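Local coordinates for transmembrane protein (Bartonella henselae, PDB 3PAM) that probably binds oligopeptides or related solutes for an ABC-type transport system, as a domain of a family 5 extracellular solute-binding protein, at residues G49-S54 / A241-L246; Q194-S199 / G207-S212. All coordinates share one frame; numbering follows the deposited sequence.

Interaction 1. Residues G49-S54 / A241-L246; sequences GYWDGS and ALDRIL
The backbone at G49 and Y50 meets the carboxylate of D243 on helix 232-249. G49 passes close to that carboxylate, its C lying 3.8 Å from D243 OD1; a glycine suits the place because a CB here would point tightly at the same oxygen. G49 N is held by OD1 of D52, which folds the loop back on itself. Y50 N donates to D243 OD1 over 2.8 Å, meeting it on the syn side but 26° out of the carboxylate plane. The bond is bent, with an N-H...O angle of 143°. With CG of D243 anti to its own backbone N (chi1 -169°), the carboxylate reaches from the helix to the loop, and OD1 also lies in plane at the edge of the Y50 ring. Over one face of that ring sits L246, whose CB is 3.9 Å from the ring centroid in a CH-pi contact. The phenol OH is joined through a water to L246 O, so this tyrosine offers an apolar face to the leucine and a polar tip to the water. W51 suits its place as a broad apolar ring spanning D243 CB, met edge-on by CE3, and L242 CD2, 3.7 Å from CH2. Its backbone N gives a hydrogen bond to a second water, which bridges D52 OD1 and D243 OD2; these lie 5.3 Å apart, and the water may ease their mutual repulsion. Aspartate fits at D243, one oxygen serving the Y50 N-H and the other this water and S58 OG. The residues that touch across the contact are all buried: the loop following strand 45-46 lies against helix 232-249, while helix 193-198 touches both, through Q194 at W51 and L242 and through W198 at L246.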
loop_
_atom_site.group_PDB
_atom_site.type_symbol
_atom_site.label_atom_id
_atom_site.label_comp_id
_atom_site.label_asym_id
_atom_site.label_seq_id
_atom_site.Cartn_x
_atom_site.Cartn_y
_atom_site.Cartn_z
ATOM N N GLY A 49 -4.614 -6.483 4.488
ATOM C CA GLY A 49 -3.228 -6.841 4.468
ATOM C C GLY A 49 -2.938 -7.580 3.207
ATOM O O GLY A 49 -3.537 -7.343 2.205
ATOM N N TYR A 50 -2.003 -8.492 3.276
ATOM C CA TYR A 50 -1.544 -9.151 2.094
ATOM C C TYR A 50 -1.859 -10.619 2.021
ATOM O O TYR A 50 -1.779 -11.174 0.986
ATOM C CB TYR A 50 -0.063 -8.876 1.914
ATOM C CG TYR A 50 0.202 -7.442 1.612
ATOM C CD1 TYR A 50 0.310 -7.009 0.318
ATOM C CD2 TYR A 50 0.309 -6.518 2.615
ATOM C CE1 TYR A 50 0.527 -5.730 0.039
ATOM C CE2 TYR A 50 0.522 -5.239 2.335
ATOM C CZ TYR A 50 0.633 -4.847 1.043
ATOM O OH TYR A 50 0.846 -3.554 0.731
ATOM N N TRP A 51 -2.257 -11.237 3.114
ATOM C CA TRP A 51 -2.667 -12.614 3.051
ATOM C C TRP A 51 -3.930 -12.784 3.862
ATOM O O TRP A 51 -3.986 -13.623 4.719
ATOM C CB TRP A 51 -1.555 -13.522 3.549
ATOM C CG TRP A 51 -0.531 -13.739 2.524
ATOM C CD1 TRP A 51 -0.563 -14.641 1.554
ATOM C CD2 TRP A 51 0.671 -13.009 2.347
ATOM N NE1 TRP A 51 0.523 -14.548 0.783
ATOM C CE2 TRP A 51 1.306 -13.540 1.246
ATOM C CE3 TRP A 51 1.267 -11.951 3.013
ATOM C CZ2 TRP A 51 2.514 -13.072 0.798
ATOM C CZ3 TRP A 51 2.448 -11.501 2.575
ATOM C CH2 TRP A 51 3.068 -12.056 1.484
ATOM N N ASP A 52 -4.910 -11.930 3.582
ATOM C CA ASP A 52 -6.235 -11.894 4.237
ATOM C C ASP A 52 -7.055 -13.182 4.179
ATOM O O ASP A 52 -7.261 -13.753 3.113
ATOM C CB ASP A 52 -7.086 -10.743 3.688
ATOM C CG ASP A 52 -6.510 -9.372 4.024
ATOM O OD1 ASP A 52 -5.404 -9.297 4.615
ATOM O OD2 ASP A 52 -7.162 -8.364 3.686
ATOM N N GLY A 53 -7.536 -13.608 5.341
ATOM C CA GLY A 53 -8.427 -14.750 5.435
ATOM C C GLY A 53 -7.690 -16.035 5.148
ATOM O O GLY A 53 -8.220 -16.935 4.519
ATOM N N SER A 54 -6.450 -16.080 5.612
ATOM C CA SER A 54 -5.568 -17.216 5.484
ATOM C C SER A 54 -4.890 -17.354 6.832
ATOM O O SER A 54 -4.818 -16.391 7.604
ATOM C CB SER A 54 -4.539 -16.942 4.385
ATOM O OG SER A 54 -3.245 -17.428 4.717
ATOM N N ALA A 241 5.392 -12.567 9.178
ATOM C CA ALA A 241 6.312 -11.465 9.411
ATOM C C ALA A 241 6.383 -10.546 8.185
ATOM O O ALA A 241 6.344 -9.321 8.322
ATOM C CB ALA A 241 7.667 -11.967 9.810
ATOM N N LEU A 242 6.440 -11.131 6.988
ATOM C CA LEU A 242 6.408 -10.327 5.770
ATOM C C LEU A 242 5.160 -9.443 5.679
ATOM O O LEU A 242 5.265 -8.250 5.411
ATOM C CB LEU A 242 6.551 -11.206 4.528
ATOM C CG LEU A 242 6.499 -10.493 3.170
ATOM C CD1 LEU A 242 7.532 -9.351 3.093
ATOM C CD2 LEU A 242 6.669 -11.475 2.000
ATOM N N ASP A 243 3.983 -10.028 5.892
ATOM C CA ASP A 243 2.734 -9.265 5.908
ATOM C C ASP A 243 2.847 -8.022 6.821
ATOM O O ASP A 243 2.409 -6.937 6.466
ATOM C CB ASP A 243 1.575 -10.154 6.366
ATOM C CG ASP A 243 0.223 -9.504 6.149
ATOM O OD1 ASP A 243 0.049 -8.844 5.108
ATOM O OD2 ASP A 243 -0.678 -9.645 7.016
ATOM N N ARG A 244 3.501 -8.226 7.939
ATOM C CA ARG A 244 3.674 -7.252 8.965
ATOM C C ARG A 244 4.517 -6.067 8.539
ATOM O O ARG A 244 4.252 -4.963 8.888
ATOM C CB ARG A 244 4.278 -7.931 10.171
ATOM C CG ARG A 244 3.286 -8.183 11.239
ATOM C CD ARG A 244 3.637 -9.232 12.291
ATOM N NE ARG A 244 2.439 -9.381 13.086
ATOM C CZ ARG A 244 1.880 -10.505 13.450
ATOM N NH1 ARG A 244 2.438 -11.647 13.177
ATOM N NH2 ARG A 244 0.756 -10.456 14.111
ATOM N N ILE A 245 5.536 -6.344 7.768
ATOM C CA ILE A 245 6.407 -5.367 7.134
ATOM C C ILE A 245 5.715 -4.642 6.000
ATOM O O ILE A 245 5.894 -3.436 5.831
ATOM C CB ILE A 245 7.685 -6.037 6.596
ATOM C CG1 ILE A 245 8.491 -6.585 7.770
ATOM C CG2 ILE A 245 8.525 -5.041 5.775
ATOM C CD1 ILE A 245 9.740 -7.278 7.377
ATOM N N LEU A 246 4.934 -5.362 5.209
ATOM C CA LEU A 246 4.333 -4.751 4.042
ATOM C C LEU A 246 3.182 -3.865 4.458
ATOM O O LEU A 246 2.975 -2.779 3.915
ATOM C CB LEU A 246 3.889 -5.821 3.062
ATOM C CG LEU A 246 5.025 -6.674 2.501
ATOM C CD1 LEU A 246 4.457 -7.708 1.543
ATOM C CD2 LEU A 246 6.020 -5.803 1.802
HETATM O O HOH W 1 0.354 -1.468 2.903
HETATM O O HOH W 2 -3.160 -10.343 5.556
#

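Interaction 2. Residues Q194-S199 / G207-S212; sequences QINRWS and GSFNFS. With EOH (ethanol), chain C.
A small pocket at the C-terminal end of helix 193-198, occupied by an ethanol probably taken from the crystallisation liquor, is formed where W198, N210 and S212 converge. The ethanol O donates to N210 OD1 at 2.7 Å and receives a weak bond from S212 N. S212 OG lies only 2.4 Å from the same oxygen, so short that the placing of the ethanol as a whole is doubtful. Its C2 sits over one face of the W198 indole, 3.1 Å above the plane and offset toward the rim, while the O, despite its polar bonds, also comes within 3.0 Å of W198 CZ3. N210 suits its place because its amide serves two sides: with CG anti to the backbone N (chi1 -172°), OD1 faces the ethanol while ND2 donates to S199 O across 3.1 Å and also to A214 O. Toward S199 O the donor stands above the carbonyl plane, 45° out of it, although S199 O lies nearly in the plane of the N210 amide. The loop's shape comes from an ST turn, in which S208 OG accepts a nearly straight bond (170°) from N210 N, and from an inverse gamma turn centred on N210; S208 OG is also bonded to S202 O. The guanidinium of R13, just beyond strand 5-10, bonds N210 O and F211 O. R197 O packs against N210 CA at 3.0 Å, a CA-H...O contact. Nearer the surface, F209 N makes a weak bond to N196 O, and N196 ND2 lies obliquely against the F209 ring, 3.5 Å from CD2. The same nitrogen donates to a water that in turn donates to G207 O.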
loop_
_atom_site.group_PDB
_atom_site.type_symbol
_atom_site.label_atom_id
_atom_site.label_comp_id
_atom_site.label_asym_id
_atom_site.label_seq_id
_atom_site.Cartn_x
_atom_site.Cartn_y
_atom_site.Cartn_z
ATOM N N GLN A 194 7.449 -14.267 -4.972
ATOM C CA GLN A 194 7.604 -13.193 -3.996
ATOM C C GLN A 194 8.815 -12.340 -4.341
ATOM O O GLN A 194 8.767 -11.123 -4.175
ATOM C CB GLN A 194 7.725 -13.721 -2.556
ATOM C CG GLN A 194 6.471 -14.406 -1.957
ATOM C CD GLN A 194 5.226 -13.571 -2.097
ATOM O OE1 GLN A 194 5.201 -12.394 -1.708
ATOM N NE2 GLN A 194 4.184 -14.153 -2.663
ATOM N N ILE A 195 9.881 -12.969 -4.843
ATOM C CA ILE A 195 11.107 -12.258 -5.184
ATOM C C ILE A 195 10.848 -11.229 -6.276
ATOM O O ILE A 195 11.376 -10.125 -6.215
ATOM C CB ILE A 195 12.242 -13.213 -5.651
ATOM C CG1 ILE A 195 12.382 -14.421 -4.716
ATOM C CG2 ILE A 195 13.587 -12.467 -5.808
ATOM C CD1 ILE A 195 13.348 -15.520 -5.255
ATOM N N ASN A 196 10.069 -11.622 -7.287
ATOM C CA ASN A 196 9.671 -10.739 -8.379
ATOM C C ASN A 196 8.785 -9.573 -7.896
ATOM O O ASN A 196 8.822 -8.479 -8.449
ATOM C CB ASN A 196 8.935 -11.570 -9.429
ATOM C CG ASN A 196 8.794 -10.859 -10.756
ATOM O OD1 ASN A 196 9.651 -10.072 -11.154
ATOM N ND2 ASN A 196 7.704 -11.147 -11.459
ATOM N N ARG A 197 8.013 -9.791 -6.841
ATOM C CA ARG A 197 7.097 -8.744 -6.355
ATOM C C ARG A 197 7.749 -7.736 -5.414
ATOM O O ARG A 197 7.489 -6.534 -5.512
ATOM C CB ARG A 197 5.911 -9.372 -5.633
ATOM C CG ARG A 197 5.146 -10.370 -6.444
ATOM C CD ARG A 197 4.077 -11.034 -5.583
ATOM N NE ARG A 197 3.043 -11.656 -6.409
ATOM C CZ ARG A 197 1.962 -12.263 -5.923
ATOM N NH1 ARG A 197 1.744 -12.346 -4.607
ATOM N NH2 ARG A 197 1.092 -12.793 -6.769
ATOM N N TRP A 198 8.574 -8.218 -4.491
ATOM C CA TRP A 198 8.989 -7.385 -3.360
ATOM C C TRP A 198 10.484 -7.215 -3.156
ATOM O O TRP A 198 10.881 -6.372 -2.356
ATOM C CB TRP A 198 8.427 -7.946 -2.063
ATOM C CG TRP A 198 6.959 -8.008 -2.050
ATOM C CD1 TRP A 198 6.200 -9.118 -2.084
ATOM C CD2 TRP A 198 6.066 -6.906 -2.037
ATOM N NE1 TRP A 198 4.878 -8.793 -2.080
ATOM C CE2 TRP A 198 4.760 -7.433 -2.045
ATOM C CE3 TRP A 198 6.238 -5.514 -2.002
ATOM C CZ2 TRP A 198 3.617 -6.621 -2.024
ATOM C CZ3 TRP A 198 5.124 -4.717 -1.971
ATOM C CH2 TRP A 198 3.819 -5.274 -1.984
ATOM N N SER A 199 11.308 -8.011 -3.831
ATOM C CA SER A 199 12.725 -8.014 -3.501
ATOM C C SER A 199 13.349 -6.731 -4.028
ATOM O O SER A 199 12.867 -6.146 -5.009
ATOM C CB SER A 199 13.429 -9.226 -4.105
ATOM O OG SER A 199 13.704 -8.958 -5.465
ATOM N N GLY A 207 9.908 -4.506 -15.998
ATOM C CA GLY A 207 9.071 -5.631 -16.339
ATOM C C GLY A 207 8.912 -6.593 -15.200
ATOM O O GLY A 207 8.259 -7.618 -15.354
ATOM N N SER A 208 9.525 -6.279 -14.059
ATOM C CA SER A 208 9.257 -7.030 -12.845
ATOM C C SER A 208 7.946 -6.533 -12.196
ATOM O O SER A 208 7.397 -5.491 -12.577
ATOM C CB SER A 208 10.436 -6.930 -11.883
ATOM O OG SER A 208 10.104 -6.170 -10.739
ATOM N N PHE A 209 7.454 -7.283 -11.220
ATOM C CA PHE A 209 6.208 -6.949 -10.591
ATOM C C PHE A 209 6.396 -6.228 -9.268
ATOM O O PHE A 209 5.471 -6.206 -8.440
ATOM C CB PHE A 209 5.349 -8.191 -10.389
ATOM C CG PHE A 209 4.871 -8.820 -11.677
ATOM C CD1 PHE A 209 4.865 -8.096 -12.875
ATOM C CD2 PHE A 209 4.405 -10.120 -11.684
ATOM C CE1 PHE A 209 4.419 -8.670 -14.057
ATOM C CE2 PHE A 209 3.950 -10.709 -12.872
ATOM C CZ PHE A 209 3.962 -9.986 -14.054
ATOM N N ASN A 210 7.574 -5.642 -9.063
ATOM C CA ASN A 210 7.754 -4.782 -7.921
ATOM C C ASN A 210 7.290 -3.388 -8.305
ATOM O O ASN A 210 8.102 -2.503 -8.556
ATOM C CB ASN A 210 9.195 -4.785 -7.405
ATOM C CG ASN A 210 9.342 -4.033 -6.072
ATOM O OD1 ASN A 210 8.459 -3.269 -5.669
ATOM N ND2 ASN A 210 10.456 -4.259 -5.393
ATOM N N PHE A 211 5.970 -3.226 -8.390
ATOM C CA PHE A 211 5.356 -1.980 -8.832
ATOM C C PHE A 211 5.650 -0.840 -7.883
ATOM O O PHE A 211 5.784 0.296 -8.320
ATOM C CB PHE A 211 3.851 -2.159 -9.001
ATOM C CG PHE A 211 3.474 -3.269 -9.969
ATOM C CD1 PHE A 211 3.870 -3.207 -11.304
ATOM C CD2 PHE A 211 2.744 -4.369 -9.540
ATOM C CE1 PHE A 211 3.536 -4.227 -12.209
ATOM C CE2 PHE A 211 2.411 -5.378 -10.420
ATOM C CZ PHE A 211 2.807 -5.307 -11.774
ATOM N N SER A 212 5.730 -1.137 -6.585
ATOM C CA SER A 212 5.979 -0.105 -5.592
ATOM C C SER A 212 7.466 0.296 -5.483
ATOM O O SER A 212 7.757 1.313 -4.893
ATOM C CB SER A 212 5.372 -0.461 -4.214
ATOM O OG SER A 212 6.025 -1.555 -3.590
HETATM C C1 EOH C . 4.877 -4.243 -5.486
HETATM C C2 EOH C . 4.517 -5.699 -5.130
HETATM O O EOH C . 5.919 -3.682 -4.702
HETATM O O HOH W 3 8.089 -10.081 -14.388
#

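How the interactions relate
The centres of interactions 1 and 2 are about 16 Å apart, yet the two touch. W198 is the main joint: L246 lies over one face of its indole, with Y50 at the rim on that same side, and the ethanol of interaction 2 lies over the opposite face, so the ring is sandwiched between the two interactions. Q194 adds a second link. Along the chain, 49-54 comes first, then 194-199 and 207-212 close together, and 241-246 last, so the local helix-to-loop contact falls within the 186 residues between the segments of interaction 1. Through W198 and Q194, helix 193-198 lies against helix 232-249, which runs on toward strand 252-257 of the mixed sheet, and sequence-distant parts of this solute-binding domain form one continuous packed region.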